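Local coordinates for putative cytoplasmic protein (Salmonella typhimurium, PDB 2GK3) that is of unknown function but assembles as a hexamer and belongs to a family of putative glutamine amidotransferases of the class I glutaminase clan, at residues N95-F98 / I103-N106; L128-I133 / E146-I151; H174-G179 / L250-R255. All blocks are in the same frame, centred on the assembly; numbering follows the deposited sequence.

Contact 2 is the most central of the three, its centre about 9 Å from the centre of the chain; contacts 3 and 1 lie about 16 and 23 Å out, on opposite sides of it. Contacts 1 and 2 each close a short loop within the chain, whereas contact 3 joins the last helix to a loop 71 residues earlier. No element is shared. Chemistry follows place: contact 1, far from the chain's centre but largely buried in the assembly beside other subunits, is a salt bridge with a methylene-hydroxyl approach; contact 2 is purely apolar and buried; contact 3, partly buried, sets a histidine ring against a phenylalanine. Nearest atoms of contacts 2 and 3 are about 8 Å apart.

Contact 1: residues N95-F98 / I103-N106; sequences NETF and IKPN
The carboxylate of Glu96 is the flat group of this contact, and the ammonium end of Lys104 meets it from above its plane. Lys104 NZ donates to Glu96 OE2 at 3.2 Å. The nitrogen stands 59° out of the carboxylate plane. Glu96 OE1 lies farther from the same Lys104 NZ, at 3.7 Å. The grip is therefore one-sided, a salt bridge carried by a single oxygen. The aliphatic part of Lys104 follows the charged end: its CD passes 3.9 Å from Glu96 OE1, and the two side chains cross at about a right angle. Nearer the backbone, Thr97 OG1 faces the first methylene of the lysine, 3.7 Å from Lys104 CB. This is a van der Waals approach, with Lys104 CG next along the chain at 4.0 Å from that oxygen. The lysine begins with CG anti to its backbone N (chi1 -178°) and then bends at chi2 (92°), and this bend turns the chain from the threonine hydroxyl toward the carboxylate. The architecture is a one-turn helix, 95-98, followed by a loop that folds back beside it before helix 107-116. The closest backbone approach, 6.4 Å between Thr97 CA and Ile103 CA, shows how tightly the chain returns. Asn106 ends the loop as the N-cap of helix 107-116, its OD1 accepting from the backbone N of Leu108 and Glu109. Glu70 of the same chain is the stronger partner of Lys104 NZ, which thus bridges two carboxylates, an arrangement that would be expected to favour the charged lysine. A second subunit borders the turn: its His230 packs on Thr97 and its Glu163 accepts from Asn106 ND2.

Contact 2: residues L128-I133 / E146-I151; sequences LSFMGI and EVLPVI
The loop leaving strand 120-124 meets the start of strand 150-151 and the residues leading into it in the buried interior of this domain, which belongs to a putative glutamine amidotransferase family, with Phe130 as the link. The ring reaches across a wide backbone gap, since even the nearest pair, Phe130 CA and Ile151 CA, is 9.4 Å apart. One corner of it does the touching: Phe130 CE1 lies 4.1 Å from Val150 CG2 and 4.5 Å from Leu148 CD1. Both methyls come to the ring obliquely, and the Phe130 and Val150 side chains cross at about a right angle. Val150 sets CG1 anti to its carbonyl carbon (chi1 -61°), which places CG2 between the backbone N and that carbon and presents this branch to the ring. No hydrogen bond spans the two segments, so their contact is entirely apolar, with 88 Å² buried in total. Polar bonds to Asp157 instead hold the loop, OD2 accepting from the backbone N of Met131 and OD1 from that of Gly132. Around the apolar group, Phe130 packs on Met123 of strand 120-124 and Cys222 of strand 218-223, Leu148 on Leu121, and Val150 on Val211 of strand 207-215.

Contact 3: residues H174-G179 / L250-R255; sequences HPVVNG and LQFIAR
With CG anti to the backbone N in both residues, His174 (chi1 -170°) and Phe252 (chi1 -165°) send their rings toward each other from opposite directions. His174 CE1 comes over one face of the phenylalanine, 3.5 Å above its plane and displaced toward the rim. Its nearest atom there is Phe252 CZ, also at 3.5 Å. The ring centroids are 4.7 Å apart and the planes are inclined at 54°. Val176 meets the root of the same side chain, with its CG2 3.5 Å from Phe252 CB and the two side chains crossing at about a right angle. Pro175 CG completes the approach at 3.9 Å from Phe252 CE1. The loop that offers these groups turns tightly on His174 O, which accepts from the backbone N of both Val177 and Asn178. A weak bond from Val176 N to His174 ND1 (3.3 Å) may favour this rotation of the imidazole. This packing joins the loop between strands 164-169 and 185-194 to the C-terminal part of helix 242-253. Phe212 of strand 207-215 adds a third ring, stacked with His174 and edge-to-face with Phe252. Between 174-179 and 250-255 the contact is packing without a hydrogen bond, 160 Å² in all; one turn earlier on the helix Asn248 ND2 donates to Val176 O, so apolar contact and that bond together hold the loop.

Contact 1: residues N95-F98 / I103-N106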
loop_
_atom_site.group_PDB
_atom_site.type_symbol
_atom_site.label_atom_id
_atom_site.label_comp_id
_atom_site.label_asym_id
_atom_site.label_seq_id
_atom_site.Cartn_x
_atom_site.Cartn_y
_atom_site.Cartn_z
ATOM N N ASN E 95 -2.152 19.105 -8.238
ATOM C CA ASN E 95 -0.780 18.984 -7.762
ATOM C C ASN E 95 -0.115 20.288 -7.277
ATOM O O ASN E 95 0.573 20.288 -6.255
ATOM C CB ASN E 95 0.055 18.291 -8.848
ATOM C CG ASN E 95 -0.237 16.823 -8.940
ATOM O OD1 ASN E 95 -1.110 16.308 -8.229
ATOM N ND2 ASN E 95 0.497 16.123 -9.792
ATOM N N GLU E 96 -0.347 21.388 -7.992
ATOM C CA GLU E 96 0.184 22.700 -7.598
ATOM C C GLU E 96 -0.435 23.208 -6.286
ATOM O O GLU E 96 0.212 23.905 -5.507
ATOM C CB GLU E 96 -0.009 23.733 -8.717
ATOM C CG GLU E 96 1.000 23.637 -9.850
ATOM C CD GLU E 96 0.624 24.528 -11.042
ATOM O OE1 GLU E 96 0.620 25.777 -10.896
ATOM O OE2 GLU E 96 0.320 23.976 -12.131
ATOM N N THR E 97 -1.686 22.838 -6.043
ATOM C CA THR E 97 -2.357 23.179 -4.806
ATOM C C THR E 97 -1.838 22.333 -3.653
ATOM O O THR E 97 -1.444 22.857 -2.613
ATOM C CB THR E 97 -3.889 22.966 -4.954
ATOM O OG1 THR E 97 -4.402 23.887 -5.919
ATOM C CG2 THR E 97 -4.619 23.127 -3.626
ATOM N N PHE E 98 -1.852 21.019 -3.831
ATOM C CA PHE E 98 -1.658 20.132 -2.686
ATOM C C PHE E 98 -0.189 19.915 -2.347
ATOM O O PHE E 98 0.150 19.696 -1.182
ATOM C CB PHE E 98 -2.406 18.793 -2.877
ATOM C CG PHE E 98 -2.473 17.938 -1.625
ATOM C CD1 PHE E 98 -3.368 18.241 -0.596
ATOM C CD2 PHE E 98 -1.659 16.812 -1.495
ATOM C CE1 PHE E 98 -3.441 17.443 0.555
ATOM C CE2 PHE E 98 -1.719 16.000 -0.352
ATOM C CZ PHE E 98 -2.609 16.326 0.687
ATOM N N ILE E 103 -1.475 29.251 -5.098
ATOM C CA ILE E 103 -2.885 29.587 -5.229
ATOM C C ILE E 103 -3.211 29.355 -6.693
ATOM O O ILE E 103 -2.372 29.546 -7.560
ATOM C CB ILE E 103 -3.160 31.047 -4.861
ATOM C CG1 ILE E 103 -2.941 31.270 -3.369
ATOM C CG2 ILE E 103 -4.581 31.427 -5.216
ATOM C CD1 ILE E 103 -1.471 31.298 -2.952
ATOM N N LYS E 104 -4.435 28.957 -6.970
ATOM C CA LYS E 104 -4.750 28.348 -8.237
ATOM C C LYS E 104 -6.258 28.544 -8.418
ATOM O O LYS E 104 -6.996 28.529 -7.436
ATOM C CB LYS E 104 -4.366 26.858 -8.108
ATOM C CG LYS E 104 -4.534 25.969 -9.311
ATOM C CD LYS E 104 -3.258 25.880 -10.161
ATOM C CE LYS E 104 -3.470 24.814 -11.224
ATOM N NZ LYS E 104 -2.661 24.979 -12.468
ATOM N N PRO E 105 -6.729 28.744 -9.662
ATOM C CA PRO E 105 -8.179 28.905 -9.798
ATOM C C PRO E 105 -8.924 27.601 -9.492
ATOM O O PRO E 105 -8.404 26.517 -9.745
ATOM C CB PRO E 105 -8.364 29.315 -11.270
ATOM C CG PRO E 105 -6.988 29.630 -11.771
ATOM C CD PRO E 105 -6.053 28.787 -10.968
ATOM N N ASN E 106 -10.126 27.726 -8.933
ATOM C CA ASN E 106 -10.930 26.588 -8.491
ATOM C C ASN E 106 -11.638 25.917 -9.669
ATOM O O ASN E 106 -12.507 26.515 -10.306
ATOM C CB ASN E 106 -11.922 27.069 -7.432
ATOM C CG ASN E 106 -12.683 25.937 -6.766
ATOM O OD1 ASN E 106 -13.171 25.021 -7.429
ATOM N ND2 ASN E 106 -12.814 26.015 -5.453
#

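Contact 2: residues L128-I133 / E146-I151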
loop_
_atom_site.group_PDB
_atom_site.type_symbol
_atom_site.label_atom_id
_atom_site.label_comp_id
_atom_site.label_asym_id
_atom_site.label_seq_id
_atom_site.Cartn_x
_atom_site.Cartn_y
_atom_site.Cartn_z
ATOM N N LEU E 128 -16.576 6.734 -8.189
ATOM C CA LEU E 128 -16.001 8.090 -7.980
ATOM C C LEU E 128 -16.817 9.210 -8.604
ATOM O O LEU E 128 -16.298 10.241 -8.998
ATOM C CB LEU E 128 -14.482 8.154 -8.311
ATOM C CG LEU E 128 -14.020 7.645 -6.942
ATOM C CD1 LEU E 128 -13.378 6.268 -6.890
ATOM C CD2 LEU E 128 -13.400 8.655 -5.960
ATOM N N SER E 129 -18.117 8.955 -8.689
ATOM C CA SER E 129 -19.105 9.949 -9.069
ATOM C C SER E 129 -20.080 10.184 -7.893
ATOM O O SER E 129 -20.192 9.344 -6.987
ATOM C CB SER E 129 -19.870 9.451 -10.294
ATOM O OG SER E 129 -19.082 9.502 -11.474
ATOM N N PHE E 130 -20.772 11.329 -7.932
ATOM C CA PHE E 130 -21.770 11.725 -6.935
ATOM C C PHE E 130 -21.176 11.632 -5.532
ATOM O O PHE E 130 -20.218 12.372 -5.217
ATOM C CB PHE E 130 -23.083 10.947 -7.138
ATOM C CG PHE E 130 -23.704 11.195 -8.495
ATOM C CD1 PHE E 130 -24.228 12.448 -8.812
ATOM C CD2 PHE E 130 -23.700 10.194 -9.479
ATOM C CE1 PHE E 130 -24.769 12.702 -10.101
ATOM C CE2 PHE E 130 -24.228 10.431 -10.760
ATOM C CZ PHE E 130 -24.758 11.677 -11.078
HETATM N N MSE E 131 -21.698 10.755 -4.678
HETATM C CA MSE E 131 -20.971 10.489 -3.427
HETATM C C MSE E 131 -20.060 9.292 -3.615
HETATM O O MSE E 131 -18.894 9.343 -3.257
HETATM C CB MSE E 131 -21.913 10.312 -2.214
HETATM C CG MSE E 131 -22.590 11.589 -1.801
HETATM SE SE MSE E 131 -21.259 12.939 -1.169
HETATM C CE MSE E 131 -21.768 12.896 0.748
ATOM N N GLY E 132 -20.605 8.223 -4.185
ATOM C CA GLY E 132 -19.842 7.038 -4.536
ATOM C C GLY E 132 -19.381 6.173 -3.382
ATOM O O GLY E 132 -19.873 6.287 -2.249
ATOM N N ILE E 133 -18.426 5.300 -3.678
ATOM C CA ILE E 133 -17.934 4.341 -2.686
ATOM C C ILE E 133 -17.279 5.042 -1.495
ATOM O O ILE E 133 -16.405 5.912 -1.665
ATOM C CB ILE E 133 -16.995 3.223 -3.286
ATOM C CG1 ILE E 133 -16.825 2.094 -2.241
ATOM C CG2 ILE E 133 -15.662 3.828 -3.798
ATOM C CD1 ILE E 133 -16.265 0.807 -2.747
ATOM N N GLU E 146 -24.929 22.447 -6.225
ATOM C CA GLU E 146 -26.014 23.336 -6.694
ATOM C C GLU E 146 -26.215 23.368 -8.202
ATOM O O GLU E 146 -27.261 23.825 -8.672
ATOM C CB GLU E 146 -25.803 24.780 -6.213
ATOM C CG GLU E 146 -26.061 24.989 -4.737
ATOM C CD GLU E 146 -27.531 24.873 -4.359
ATOM O OE1 GLU E 146 -28.394 24.963 -5.255
ATOM O OE2 GLU E 146 -27.822 24.690 -3.159
ATOM N N VAL E 147 -25.218 22.917 -8.960
ATOM C CA VAL E 147 -25.319 22.918 -10.421
ATOM C C VAL E 147 -26.097 21.687 -10.898
ATOM O O VAL E 147 -26.765 21.741 -11.935
ATOM C CB VAL E 147 -23.919 23.031 -11.127
ATOM C CG1 VAL E 147 -24.041 22.932 -12.641
ATOM C CG2 VAL E 147 -23.223 24.337 -10.755
ATOM N N LEU E 148 -26.040 20.596 -10.142
ATOM C CA LEU E 148 -26.604 19.317 -10.628
ATOM C C LEU E 148 -28.116 19.257 -10.433
ATOM O O LEU E 148 -28.636 19.858 -9.495
ATOM C CB LEU E 148 -25.903 18.104 -9.976
ATOM C CG LEU E 148 -24.365 18.097 -10.072
ATOM C CD1 LEU E 148 -23.803 16.965 -9.236
ATOM C CD2 LEU E 148 -23.818 18.049 -11.535
ATOM N N PRO E 149 -28.835 18.554 -11.336
ATOM C CA PRO E 149 -30.291 18.505 -11.205
ATOM C C PRO E 149 -30.792 17.422 -10.230
ATOM O O PRO E 149 -31.974 17.051 -10.256
ATOM C CB PRO E 149 -30.741 18.209 -12.633
ATOM C CG PRO E 149 -29.670 17.362 -13.173
ATOM C CD PRO E 149 -28.382 17.823 -12.532
ATOM N N VAL E 150 -29.890 16.906 -9.399
ATOM C CA VAL E 150 -30.242 15.927 -8.362
ATOM C C VAL E 150 -29.692 16.366 -7.003
ATOM O O VAL E 150 -28.754 17.172 -6.920
ATOM C CB VAL E 150 -29.752 14.479 -8.706
ATOM C CG1 VAL E 150 -30.382 13.979 -9.998
ATOM C CG2 VAL E 150 -28.204 14.380 -8.756
ATOM N N ILE E 151 -30.274 15.838 -5.932
ATOM C CA ILE E 151 -29.750 16.070 -4.575
ATOM C C ILE E 151 -29.170 14.738 -4.145
ATOM O O ILE E 151 -29.810 13.706 -4.307
ATOM C CB ILE E 151 -30.864 16.568 -3.618
ATOM C CG1 ILE E 151 -31.265 18.002 -3.987
ATOM C CG2 ILE E 151 -30.415 16.510 -2.148
ATOM C CD1 ILE E 151 -32.679 18.357 -3.552
#

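Contact 3: residues H174-G179 / L250-R255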
loop_
_atom_site.group_PDB
_atom_site.type_symbol
_atom_site.label_atom_id
_atom_site.label_comp_id
_atom_site.label_asym_id
_atom_site.label_seq_id
_atom_site.Cartn_x
_atom_site.Cartn_y
_atom_site.Cartn_z
ATOM N N HIS E 174 -39.936 11.750 -24.400
ATOM C CA HIS E 174 -38.890 12.759 -24.297
ATOM C C HIS E 174 -37.949 12.584 -25.496
ATOM O O HIS E 174 -37.556 11.454 -25.800
ATOM C CB HIS E 174 -38.133 12.602 -22.973
ATOM C CG HIS E 174 -37.205 13.737 -22.667
ATOM N ND1 HIS E 174 -35.965 13.865 -23.253
ATOM C CD2 HIS E 174 -37.343 14.799 -21.841
ATOM C CE1 HIS E 174 -35.377 14.956 -22.801
ATOM N NE2 HIS E 174 -36.189 15.539 -21.939
ATOM N N PRO E 175 -37.611 13.688 -26.192
ATOM C CA PRO E 175 -36.747 13.654 -27.395
ATOM C C PRO E 175 -35.519 12.742 -27.300
ATOM O O PRO E 175 -35.201 12.060 -28.273
ATOM C CB PRO E 175 -36.286 15.108 -27.551
ATOM C CG PRO E 175 -37.275 15.936 -26.828
ATOM C CD PRO E 175 -38.046 15.060 -25.863
ATOM N N VAL E 176 -34.843 12.715 -26.146
ATOM C CA VAL E 176 -33.607 11.940 -25.974
ATOM C C VAL E 176 -33.820 10.428 -26.102
ATOM O O VAL E 176 -32.990 9.708 -26.672
ATOM C CB VAL E 176 -32.913 12.292 -24.637
ATOM C CG1 VAL E 176 -31.890 11.238 -24.232
ATOM C CG2 VAL E 176 -32.265 13.665 -24.718
ATOM N N VAL E 177 -34.945 9.951 -25.590
ATOM C CA VAL E 177 -35.194 8.515 -25.507
ATOM C C VAL E 177 -36.325 8.025 -26.417
ATOM O O VAL E 177 -36.587 6.823 -26.508
ATOM C CB VAL E 177 -35.487 8.094 -24.051
ATOM C CG1 VAL E 177 -34.287 8.425 -23.145
ATOM C CG2 VAL E 177 -36.781 8.753 -23.550
ATOM N N ASN E 178 -37.004 8.959 -27.074
ATOM C CA ASN E 178 -38.108 8.593 -27.941
ATOM C C ASN E 178 -37.728 7.501 -28.956
ATOM O O ASN E 178 -36.733 7.631 -29.682
ATOM C CB ASN E 178 -38.690 9.827 -28.626
ATOM C CG ASN E 178 -39.905 9.498 -29.482
ATOM O OD1 ASN E 178 -40.953 9.118 -28.970
ATOM N ND2 ASN E 178 -39.762 9.644 -30.791
ATOM N N GLY E 179 -38.509 6.420 -28.977
ATOM C CA GLY E 179 -38.279 5.309 -29.898
ATOM C C GLY E 179 -37.456 4.161 -29.350
ATOM O O GLY E 179 -37.368 3.117 -29.993
ATOM N N LEU E 250 -26.095 14.263 -24.952
ATOM C CA LEU E 250 -25.083 15.301 -25.220
ATOM C C LEU E 250 -25.684 16.455 -26.012
ATOM O O LEU E 250 -25.535 17.614 -25.648
ATOM C CB LEU E 250 -23.884 14.702 -25.958
ATOM C CG LEU E 250 -23.000 13.889 -25.030
ATOM C CD1 LEU E 250 -21.763 13.374 -25.754
ATOM C CD2 LEU E 250 -22.633 14.749 -23.802
ATOM N N GLN E 251 -26.415 16.097 -27.063
ATOM C CA GLN E 251 -27.043 17.035 -27.985
ATOM C C GLN E 251 -28.181 17.826 -27.312
ATOM O O GLN E 251 -28.379 19.019 -27.581
ATOM C CB GLN E 251 -27.579 16.251 -29.187
ATOM C CG GLN E 251 -27.334 16.909 -30.531
ATOM C CD GLN E 251 -26.258 16.218 -31.338
ATOM O OE1 GLN E 251 -26.185 14.983 -31.364
ATOM N NE2 GLN E 251 -25.432 17.004 -32.029
ATOM N N PHE E 252 -28.927 17.157 -26.436
ATOM C CA PHE E 252 -30.015 17.813 -25.712
ATOM C C PHE E 252 -29.551 18.993 -24.839
ATOM O O PHE E 252 -30.200 20.047 -24.800
ATOM C CB PHE E 252 -30.809 16.799 -24.875
ATOM C CG PHE E 252 -32.142 17.326 -24.401
ATOM C CD1 PHE E 252 -33.234 17.384 -25.276
ATOM C CD2 PHE E 252 -32.303 17.779 -23.090
ATOM C CE1 PHE E 252 -34.464 17.881 -24.857
ATOM C CE2 PHE E 252 -33.523 18.278 -22.651
ATOM C CZ PHE E 252 -34.613 18.333 -23.544
ATOM N N ILE E 253 -28.422 18.809 -24.165
ATOM C CA ILE E 253 -27.912 19.771 -23.186
ATOM C C ILE E 253 -26.798 20.693 -23.748
ATOM O O ILE E 253 -26.293 21.575 -23.046
ATOM C CB ILE E 253 -27.457 19.045 -21.867
ATOM C CG1 ILE E 253 -26.122 18.319 -22.061
ATOM C CG2 ILE E 253 -28.524 18.035 -21.397
ATOM C CD1 ILE E 253 -25.566 17.664 -20.800
ATOM N N ALA E 254 -26.435 20.498 -25.018
ATOM C CA ALA E 254 -25.358 21.293 -25.635
ATOM C C ALA E 254 -25.628 22.793 -25.648
ATOM O O ALA E 254 -26.779 23.246 -25.696
ATOM C CB ALA E 254 -25.051 20.803 -27.032
ATOM N N ARG E 255 -24.551 23.563 -25.581
ATOM C CA ARG E 255 -24.621 24.997 -25.819
ATOM C C ARG E 255 -25.433 25.343 -27.087
ATOM O O ARG E 255 -25.345 24.645 -28.108
ATOM C CB ARG E 255 -23.209 25.574 -25.938
ATOM C CG ARG E 255 -23.155 27.099 -25.999
ATOM C CD ARG E 255 -21.742 27.598 -26.216
ATOM N NE ARG E 255 -20.814 26.979 -25.270
ATOM C CZ ARG E 255 -20.495 27.470 -24.075
ATOM N NH1 ARG E 255 -21.016 28.610 -23.637
ATOM N NH2 ARG E 255 -19.641 26.811 -23.320
#